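Local coordinates for RNA 2'-o-ribose methyltransferase (Thermus thermophilus, PDB 1IPA), which probably binds RNA and transfers a methyl group to a ribose 2'-hydroxyl, as a knotted enzyme of the TrmH family, at residues A[27-32]-A[152-157]; A[108-113]-A[180-185]. All blocks are in the same frame, centred on the assembly; numbering follows the deposited sequence.

Contact 1: residues A[27-32]-A[152-157]; sequences RRFLIE and DLYSPQ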
ATOM      1  N   ARG A  27       4.206  19.323   1.293  1.00 31.28           N
ATOM      2  CA  ARG A  27       4.236  18.366   2.389  1.00 32.09           C
ATOM      3  C   ARG A  27       2.861  18.136   3.003  1.00 31.57           C
ATOM      4  O   ARG A  27       2.717  18.063   4.224  1.00 33.13           O
ATOM      5  CB  ARG A  27       5.220  18.818   3.463  1.00 32.11           C
ATOM      6  CG  ARG A  27       6.652  18.740   3.002  1.00 37.16           C
ATOM      7  CD  ARG A  27       7.605  19.260   4.044  1.00 41.27           C
ATOM      8  NE  ARG A  27       8.955  19.374   3.508  1.00 48.04           N
ATOM      9  CZ  ARG A  27      10.004  19.821   4.192  1.00 50.09           C
ATOM     10  NH1 ARG A  27       9.870  20.207   5.457  1.00 50.54           N
ATOM     11  NH2 ARG A  27      11.193  19.878   3.604  1.00 51.40           N
ATOM     12  N   ARG A  28       1.854  18.012   2.150  1.00 30.18           N
ATOM     13  CA  ARG A  28       0.497  17.763   2.613  1.00 30.57           C
ATOM     14  C   ARG A  28      -0.233  16.807   1.674  1.00 29.93           C
ATOM     15  O   ARG A  28       0.120  16.687   0.497  1.00 30.38           O
ATOM     16  CB  ARG A  28      -0.248  19.086   2.747  1.00 31.80           C
ATOM     17  CG  ARG A  28       0.181  19.843   3.987  1.00 35.50           C
ATOM     18  CD  ARG A  28      -0.381  21.236   4.044  1.00 38.14           C
ATOM     19  NE  ARG A  28      -0.095  21.856   5.335  1.00 41.90           N
ATOM     20  CZ  ARG A  28       1.122  22.147   5.781  1.00 42.05           C
ATOM     21  NH1 ARG A  28       2.188  21.878   5.039  1.00 42.35           N
ATOM     22  NH2 ARG A  28       1.275  22.700   6.977  1.00 42.89           N
ATOM     23  N   PHE A  29      -1.230  16.108   2.204  1.00 26.36           N
ATOM     24  CA  PHE A  29      -1.995  15.164   1.406  1.00 25.39           C
ATOM     25  C   PHE A  29      -3.371  14.942   2.015  1.00 26.04           C
ATOM     26  O   PHE A  29      -3.587  15.186   3.205  1.00 24.38           O
ATOM     27  CB  PHE A  29      -1.241  13.824   1.253  1.00 23.21           C
ATOM     28  CG  PHE A  29      -1.023  13.084   2.547  1.00 22.53           C
ATOM     29  CD1 PHE A  29      -1.763  11.940   2.841  1.00 19.35           C
ATOM     30  CD2 PHE A  29      -0.062  13.514   3.466  1.00 22.28           C
ATOM     31  CE1 PHE A  29      -1.556  11.233   4.024  1.00 15.93           C
ATOM     32  CE2 PHE A  29       0.152  12.808   4.657  1.00 20.64           C
ATOM     33  CZ  PHE A  29      -0.602  11.662   4.929  1.00 17.86           C
ATOM     34  N   LEU A  30      -4.297  14.487   1.177  1.00 23.86           N
ATOM     35  CA  LEU A  30      -5.662  14.254   1.589  1.00 23.51           C
ATOM     36  C   LEU A  30      -5.872  12.818   2.013  1.00 24.61           C
ATOM     37  O   LEU A  30      -5.254  11.893   1.476  1.00 24.01           O
ATOM     38  CB  LEU A  30      -6.612  14.590   0.439  1.00 23.03           C
ATOM     39  CG  LEU A  30      -6.506  16.005  -0.133  1.00 21.71           C
ATOM     40  CD1 LEU A  30      -7.175  16.060  -1.497  1.00 19.85           C
ATOM     41  CD2 LEU A  30      -7.124  16.997   0.832  1.00 20.54           C
ATOM     42  N   ILE A  31      -6.744  12.636   2.994  1.00 23.16           N
ATOM     43  CA  ILE A  31      -7.051  11.311   3.477  1.00 23.22           C
ATOM     44  C   ILE A  31      -8.567  11.128   3.482  1.00 25.69           C
ATOM     45  O   ILE A  31      -9.259  11.623   4.370  1.00 28.15           O
ATOM     46  CB  ILE A  31      -6.493  11.097   4.890  1.00 21.75           C
ATOM     47  CG1 ILE A  31      -4.979  11.382   4.899  1.00 19.31           C
ATOM     48  CG2 ILE A  31      -6.792   9.678   5.347  1.00 17.71           C
ATOM     49  CD1 ILE A  31      -4.303  11.218   6.274  1.00 17.71           C
ATOM     50  N   GLU A  32      -9.069  10.426   2.471  1.00 25.79           N
ATOM     51  CA  GLU A  32     -10.501  10.149   2.321  1.00 27.12           C
ATOM     52  C   GLU A  32     -10.938   8.862   3.042  1.00 27.34           C
ATOM     53  O   GLU A  32     -10.344   7.799   2.851  1.00 27.02           O
ATOM     54  CB  GLU A  32     -10.845  10.058   0.827  1.00 24.52           C
ATOM     55  CG  GLU A  32     -12.220   9.505   0.491  1.00 26.11           C
ATOM     56  CD  GLU A  32     -12.627   9.769  -0.973  1.00 27.54           C
ATOM     57  OE1 GLU A  32     -11.770   9.652  -1.883  1.00 24.60           O
ATOM     58  OE2 GLU A  32     -13.814  10.084  -1.213  1.00 28.55           O
ATOM     59  N   ASP A 152       5.085   5.745  -4.012  1.00 34.04           N
ATOM     60  CA  ASP A 152       4.504   7.019  -3.577  1.00 31.23           C
ATOM     61  C   ASP A 152       3.556   6.665  -2.447  1.00 29.93           C
ATOM     62  O   ASP A 152       2.419   6.283  -2.679  1.00 30.76           O
ATOM     63  CB  ASP A 152       3.715   7.705  -4.700  1.00 30.51           C
ATOM     64  CG  ASP A 152       3.105   9.034  -4.257  1.00 31.65           C
ATOM     65  OD1 ASP A 152       3.241   9.391  -3.068  1.00 31.54           O
ATOM     66  OD2 ASP A 152       2.489   9.733  -5.088  1.00 33.43           O
ATOM     67  N   LEU A 153       4.030   6.803  -1.217  1.00 30.61           N
ATOM     68  CA  LEU A 153       3.243   6.453  -0.043  1.00 29.89           C
ATOM     69  C   LEU A 153       2.085   7.386   0.318  1.00 28.87           C
ATOM     70  O   LEU A 153       1.278   7.056   1.178  1.00 29.73           O
ATOM     71  CB  LEU A 153       4.178   6.318   1.161  1.00 29.81           C
ATOM     72  CG  LEU A 153       5.399   5.415   0.940  1.00 31.38           C
ATOM     73  CD1 LEU A 153       6.308   5.469   2.159  1.00 31.81           C
ATOM     74  CD2 LEU A 153       4.948   3.991   0.661  1.00 31.57           C
ATOM     75  N   TYR A 154       1.974   8.532  -0.336  1.00 27.75           N
ATOM     76  CA  TYR A 154       0.899   9.447   0.027  1.00 27.61           C
ATOM     77  C   TYR A 154      -0.166   9.693  -1.034  1.00 26.99           C
ATOM     78  O   TYR A 154      -1.053  10.523  -0.840  1.00 27.09           O
ATOM     79  CB  TYR A 154       1.500  10.773   0.510  1.00 26.97           C
ATOM     80  CG  TYR A 154       2.448  10.578   1.682  1.00 28.05           C
ATOM     81  CD1 TYR A 154       3.832  10.463   1.489  1.00 27.59           C
ATOM     82  CD2 TYR A 154       1.950  10.391   2.974  1.00 27.52           C
ATOM     83  CE1 TYR A 154       4.696  10.155   2.565  1.00 27.84           C
ATOM     84  CE2 TYR A 154       2.791  10.082   4.043  1.00 27.23           C
ATOM     85  CZ  TYR A 154       4.158   9.962   3.835  1.00 29.24           C
ATOM     86  OH  TYR A 154       4.964   9.623   4.898  1.00 31.07           O
ATOM     87  N   SER A 155      -0.101   8.957  -2.138  1.00 24.15           N
ATOM     88  CA  SER A 155      -1.078   9.137  -3.200  1.00 24.29           C
ATOM     89  C   SER A 155      -2.450   8.669  -2.741  1.00 24.62           C
ATOM     90  O   SER A 155      -2.575   7.783  -1.898  1.00 24.58           O
ATOM     91  CB  SER A 155      -0.678   8.357  -4.461  1.00 22.82           C
ATOM     92  OG  SER A 155      -1.075   7.004  -4.377  1.00 21.76           O
ATOM     93  N   PRO A 156      -3.504   9.285  -3.278  1.00 25.21           N
ATOM     94  CA  PRO A 156      -4.866   8.905  -2.906  1.00 25.83           C
ATOM     95  C   PRO A 156      -5.208   7.445  -3.239  1.00 27.20           C
ATOM     96  O   PRO A 156      -5.912   6.791  -2.470  1.00 28.15           O
ATOM     97  CB  PRO A 156      -5.725   9.894  -3.690  1.00 23.45           C
ATOM     98  CG  PRO A 156      -4.887  11.116  -3.681  1.00 24.28           C
ATOM     99  CD  PRO A 156      -3.501  10.567  -4.003  1.00 23.67           C
ATOM    100  N   GLN A 157      -4.722   6.932  -4.369  1.00 26.46           N
ATOM    101  CA  GLN A 157      -5.035   5.547  -4.733  1.00 28.63           C
ATOM    102  C   GLN A 157      -4.300   4.511  -3.892  1.00 27.33           C
ATOM    103  O   GLN A 157      -4.847   3.454  -3.610  1.00 29.39           O
ATOM    104  CB  GLN A 157      -4.800   5.273  -6.229  1.00 26.54           C
ATOM    105  CG  GLN A 157      -3.734   6.109  -6.903  1.00 33.70           C
ATOM    106  CD  GLN A 157      -4.171   7.551  -7.143  1.00 34.74           C
ATOM    107  OE1 GLN A 157      -5.205   7.803  -7.768  1.00 36.15           O
ATOM    108  NE2 GLN A 157      -3.381   8.500  -6.652  1.00 31.33           N
TER
HETATM  109  O   HOH W   1      -3.675  11.425  -0.793  1.00 22.59           O

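Contact 2: residues A[108-113]-A[180-185]; sequences EEYRPS and LDWIKQ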
ATOM      1  N   GLU A 108      15.461   5.629   9.082  1.00 81.46           N
ATOM      2  CA  GLU A 108      15.942   4.480   9.840  1.00 80.38           C
ATOM      3  C   GLU A 108      16.145   3.285   8.912  1.00 78.51           C
ATOM      4  O   GLU A 108      15.345   3.042   8.005  1.00 78.69           O
ATOM      5  CB  GLU A 108      14.952   4.117  10.948  1.00 81.83           C
ATOM      6  CG  GLU A 108      14.883   5.143  12.066  1.00 84.67           C
ATOM      7  CD  GLU A 108      13.892   4.758  13.149  1.00 86.70           C
ATOM      8  OE1 GLU A 108      12.688   4.645  12.832  1.00 87.71           O
ATOM      9  OE2 GLU A 108      14.317   4.569  14.312  1.00 86.54           O
ATOM     10  N   GLU A 109      17.223   2.542   9.138  1.00 75.11           N
ATOM     11  CA  GLU A 109      17.519   1.385   8.310  1.00 72.24           C
ATOM     12  C   GLU A 109      16.786   0.155   8.812  1.00 68.43           C
ATOM     13  O   GLU A 109      16.344   0.105   9.960  1.00 68.25           O
ATOM     14  CB  GLU A 109      19.024   1.138   8.278  1.00 74.36           C
ATOM     15  CG  GLU A 109      19.653   1.005   9.639  1.00 78.31           C
ATOM     16  CD  GLU A 109      21.163   1.038   9.568  1.00 81.06           C
ATOM     17  OE1 GLU A 109      21.735   0.296   8.741  1.00 82.41           O
ATOM     18  OE2 GLU A 109      21.779   1.803  10.340  1.00 83.25           O
ATOM     19  N   TYR A 110      16.668  -0.842   7.942  1.00 63.72           N
ATOM     20  CA  TYR A 110      15.952  -2.062   8.269  1.00 59.05           C
ATOM     21  C   TYR A 110      16.767  -3.340   8.118  1.00 59.16           C
ATOM     22  O   TYR A 110      17.475  -3.528   7.130  1.00 59.12           O
ATOM     23  CB  TYR A 110      14.700  -2.144   7.394  1.00 54.14           C
ATOM     24  CG  TYR A 110      13.965  -3.466   7.428  1.00 48.69           C
ATOM     25  CD1 TYR A 110      13.418  -3.957   8.612  1.00 46.10           C
ATOM     26  CD2 TYR A 110      13.797  -4.215   6.264  1.00 45.38           C
ATOM     27  CE1 TYR A 110      12.720  -5.161   8.632  1.00 44.56           C
ATOM     28  CE2 TYR A 110      13.107  -5.414   6.272  1.00 42.61           C
ATOM     29  CZ  TYR A 110      12.570  -5.884   7.455  1.00 43.36           C
ATOM     30  OH  TYR A 110      11.892  -7.078   7.461  1.00 39.56           O
ATOM     31  N   ARG A 111      16.659  -4.206   9.122  1.00 59.26           N
ATOM     32  CA  ARG A 111      17.325  -5.506   9.125  1.00 59.68           C
ATOM     33  C   ARG A 111      16.288  -6.547   9.527  1.00 57.06           C
ATOM     34  O   ARG A 111      15.691  -6.473  10.604  1.00 57.20           O
ATOM     35  CB  ARG A 111      18.520  -5.541  10.094  1.00 62.64           C
ATOM     36  CG  ARG A 111      18.456  -4.571  11.264  1.00 68.38           C
ATOM     37  CD  ARG A 111      17.412  -4.942  12.311  1.00 73.72           C
ATOM     38  NE  ARG A 111      17.261  -3.869  13.294  1.00 77.60           N
ATOM     39  CZ  ARG A 111      16.750  -2.672  13.018  1.00 79.49           C
ATOM     40  NH1 ARG A 111      16.330  -2.392  11.789  1.00 80.41           N
ATOM     41  NH2 ARG A 111      16.679  -1.743  13.964  1.00 80.34           N
ATOM     42  N   PRO A 112      16.057  -7.533   8.652  1.00 54.27           N
ATOM     43  CA  PRO A 112      15.083  -8.598   8.904  1.00 52.22           C
ATOM     44  C   PRO A 112      15.256  -9.326  10.232  1.00 50.55           C
ATOM     45  O   PRO A 112      16.363  -9.713  10.601  1.00 50.78           O
ATOM     46  CB  PRO A 112      15.271  -9.526   7.703  1.00 52.31           C
ATOM     47  CG  PRO A 112      16.705  -9.302   7.318  1.00 53.65           C
ATOM     48  CD  PRO A 112      16.840  -7.812   7.437  1.00 53.41           C
ATOM     49  N   SER A 113      14.154  -9.509  10.948  1.00 48.16           N
ATOM     50  CA  SER A 113      14.190 -10.212  12.219  1.00 47.07           C
ATOM     51  C   SER A 113      14.072 -11.714  11.934  1.00 47.11           C
ATOM     52  O   SER A 113      13.708 -12.112  10.833  1.00 46.38           O
ATOM     53  CB  SER A 113      13.036  -9.747  13.109  1.00 46.70           C
ATOM     54  OG  SER A 113      11.789 -10.171  12.592  1.00 46.37           O
ATOM     55  N   LEU A 180      18.350  -6.591  -4.705  1.00 35.18           N
ATOM     56  CA  LEU A 180      19.003  -7.891  -4.804  1.00 37.50           C
ATOM     57  C   LEU A 180      20.286  -7.932  -3.968  1.00 39.24           C
ATOM     58  O   LEU A 180      20.555  -8.914  -3.280  1.00 39.66           O
ATOM     59  CB  LEU A 180      19.287  -8.221  -6.274  1.00 36.77           C
ATOM     60  CG  LEU A 180      18.032  -8.723  -7.002  1.00 35.79           C
ATOM     61  CD1 LEU A 180      18.244  -8.792  -8.505  1.00 34.43           C
ATOM     62  CD2 LEU A 180      17.683 -10.090  -6.444  1.00 34.02           C
ATOM     63  N   ASP A 181      21.065  -6.856  -4.005  1.00 41.19           N
ATOM     64  CA  ASP A 181      22.292  -6.798  -3.219  1.00 43.14           C
ATOM     65  C   ASP A 181      21.916  -6.792  -1.746  1.00 42.92           C
ATOM     66  O   ASP A 181      22.636  -7.330  -0.905  1.00 44.05           O
ATOM     67  CB  ASP A 181      23.090  -5.534  -3.543  1.00 45.22           C
ATOM     68  CG  ASP A 181      23.557  -5.489  -4.987  1.00 47.86           C
ATOM     69  OD1 ASP A 181      24.186  -4.479  -5.365  1.00 50.07           O
ATOM     70  OD2 ASP A 181      23.298  -6.454  -5.745  1.00 48.45           O
ATOM     71  N   TRP A 182      20.778  -6.186  -1.433  1.00 43.01           N
ATOM     72  CA  TRP A 182      20.321  -6.126  -0.051  1.00 43.95           C
ATOM     73  C   TRP A 182      20.003  -7.535   0.474  1.00 44.61           C
ATOM     74  O   TRP A 182      20.420  -7.912   1.573  1.00 43.35           O
ATOM     75  CB  TRP A 182      19.074  -5.246   0.053  1.00 43.11           C
ATOM     76  CG  TRP A 182      18.601  -5.054   1.461  1.00 41.25           C
ATOM     77  CD1 TRP A 182      19.102  -4.182   2.378  1.00 40.93           C
ATOM     78  CD2 TRP A 182      17.568  -5.789   2.125  1.00 39.47           C
ATOM     79  NE1 TRP A 182      18.449  -4.329   3.577  1.00 40.96           N
ATOM     80  CE2 TRP A 182      17.501  -5.310   3.450  1.00 40.31           C
ATOM     81  CE3 TRP A 182      16.692  -6.809   1.730  1.00 39.49           C
ATOM     82  CZ2 TRP A 182      16.594  -5.815   4.388  1.00 39.26           C
ATOM     83  CZ3 TRP A 182      15.790  -7.313   2.663  1.00 38.86           C
ATOM     84  CH2 TRP A 182      15.750  -6.813   3.977  1.00 39.09           C
ATOM     85  N   ILE A 183      19.261  -8.302  -0.323  1.00 45.35           N
ATOM     86  CA  ILE A 183      18.874  -9.664   0.041  1.00 45.68           C
ATOM     87  C   ILE A 183      20.112 -10.468   0.430  1.00 46.72           C
ATOM     88  O   ILE A 183      20.193 -11.018   1.526  1.00 46.13           O
ATOM     89  CB  ILE A 183      18.180 -10.397  -1.144  1.00 44.42           C
ATOM     90  CG1 ILE A 183      17.026  -9.559  -1.696  1.00 41.94           C
ATOM     91  CG2 ILE A 183      17.669 -11.758  -0.689  1.00 43.09           C
ATOM     92  CD1 ILE A 183      15.891  -9.376  -0.747  1.00 42.62           C
ATOM     93  N   LYS A 184      21.072 -10.529  -0.487  1.00 48.59           N
ATOM     94  CA  LYS A 184      22.305 -11.272  -0.260  1.00 51.77           C
ATOM     95  C   LYS A 184      23.103 -10.716   0.907  1.00 52.25           C
ATOM     96  O   LYS A 184      23.776 -11.458   1.613  1.00 51.97           O
ATOM     97  CB  LYS A 184      23.154 -11.272  -1.533  1.00 52.58           C
ATOM     98  CG  LYS A 184      22.395 -11.820  -2.738  1.00 55.52           C
ATOM     99  CD  LYS A 184      21.806 -13.199  -2.417  1.00 56.75           C
ATOM    100  CE  LYS A 184      20.516 -13.473  -3.183  1.00 55.49           C
ATOM    101  NZ  LYS A 184      19.795 -14.629  -2.589  1.00 54.02           N
ATOM    102  N   GLN A 185      23.008  -9.409   1.112  1.00 53.92           N
ATOM    103  CA  GLN A 185      23.721  -8.747   2.197  1.00 54.39           C
ATOM    104  C   GLN A 185      23.322  -9.328   3.553  1.00 53.25           C
ATOM    105  O   GLN A 185      24.132  -9.377   4.484  1.00 51.97           O
ATOM    106  CB  GLN A 185      23.427  -7.246   2.169  1.00 58.21           C
ATOM    107  CG  GLN A 185      24.360  -6.417   3.021  1.00 62.83           C
ATOM    108  CD  GLN A 185      25.812  -6.699   2.698  1.00 66.62           C
ATOM    109  OE1 GLN A 185      26.199  -6.760   1.527  1.00 69.37           O
ATOM    110  NE2 GLN A 185      26.628  -6.868   3.733  1.00 68.04           N
TER

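Contact 1: residues A[27-32]-A[152-157]
The carbonyl oxygens of Leu30 and Tyr154 face each other through one shared water, which donates a hydrogen bond to each. It stands 2.8 Å from Leu30 O and 2.8 Å from Tyr154 O, so two backbone acceptors that cannot bond to each other are joined all the same. Beside this bridge the rings of Phe29 and Tyr154 meet in a tilted edge-to-face pair, their planes at 56°. Tyr154 brings the edge: its CD2 hangs 3.4 Å above the plane of the Phe29 ring, over the centre, and comes within 3.5 Å of Phe29 CE2. The Tyr154 CB adds a CH-pi contact over the same ring. With CG held between its own backbone N and carbonyl carbon (chi1 64°), the Phe29 ring stands off the strand with one face turned to Tyr154. The tyrosine rides on a type I turn from Asp152 to Ser155, braced by an Asx turn in which Tyr154 N donates to Asp152 OD1 at 3.1 Å, meeting it from above the carboxylate plane. Asp152 OD2 forms a salt bridge with Arg23 of helix 20-26. Here, then, is a worked case of a domain junction: the edge strand 28-32 of the eL30-like domain rests against the turn leading into a helix of the methyltransferase domain. Its chemistry implies association through apolar packing and a solvent-mediated backbone link, with the salt bridge to Arg23 adding a charged tie.

Contact 2: residues A[108-113]-A[180-185]
Trp182 carries this contact, reaching from helix 176-185 of the Rossmann-like methyltransferase domain to Tyr110 and Pro112 in the extended connection between strands 96-101 and 117-122. The example illustrates how a linker can be laid along a domain, the indole being one of the groups it packs against. With CG anti to the backbone N (chi1 -176°), the indole extends from the helix and presents the CZ2-CH2 side of its six-membered ring. The planes of the Tyr110 ring and the Trp182 six-membered ring are 16° apart, though the side chains run across each other at about a right angle. The rings are slid so far, with centroids 5.8 Å from each other, that they hardly overlap. The touching atoms are few: Tyr110 CD2 lies 3.7 Å from Trp182 CZ2, and Tyr110 CE2 3.8 Å from Trp182 CH2. Pro112 and Trp182 approach from opposite directions, and Pro112 CD lies 3.7 Å from Trp182 CZ2, while Pro112 N sits over one face of the Tyr110 ring, toward the rim. Beyond the segments, all three side chains touch Ile118 of strand 117-122, so the cluster also rests on the parallel sheet. The tyrosine's polar end is anchored separately, through a hydrogen bond between Tyr110 OH and Glu143 OE2. A last apposition comes from the linker backbone: Tyr110 O lies in the plane of the indole at its edge, 3.7 Å from Trp182 CZ2.

In the fold
Along the chain the four segments alternate: 27-32, 108-113, 152-157, then 180-185, so the two contacts interlock in sequence. In space their centres are 27 Å apart and their nearest atoms about 11 Å, without touching. Contact 1 brings the two domains together directly, from the outermost strand of the mixed N-terminal sheet to the approach to helix 156-161. Contact 2 instead lays the connection between the domains against the methyltransferase side, where helix 176-185 packs by the six-stranded parallel sheet. The direct junction of contact 1 may help to set the placement of the probable RNA-binding domain relative to the knotted one.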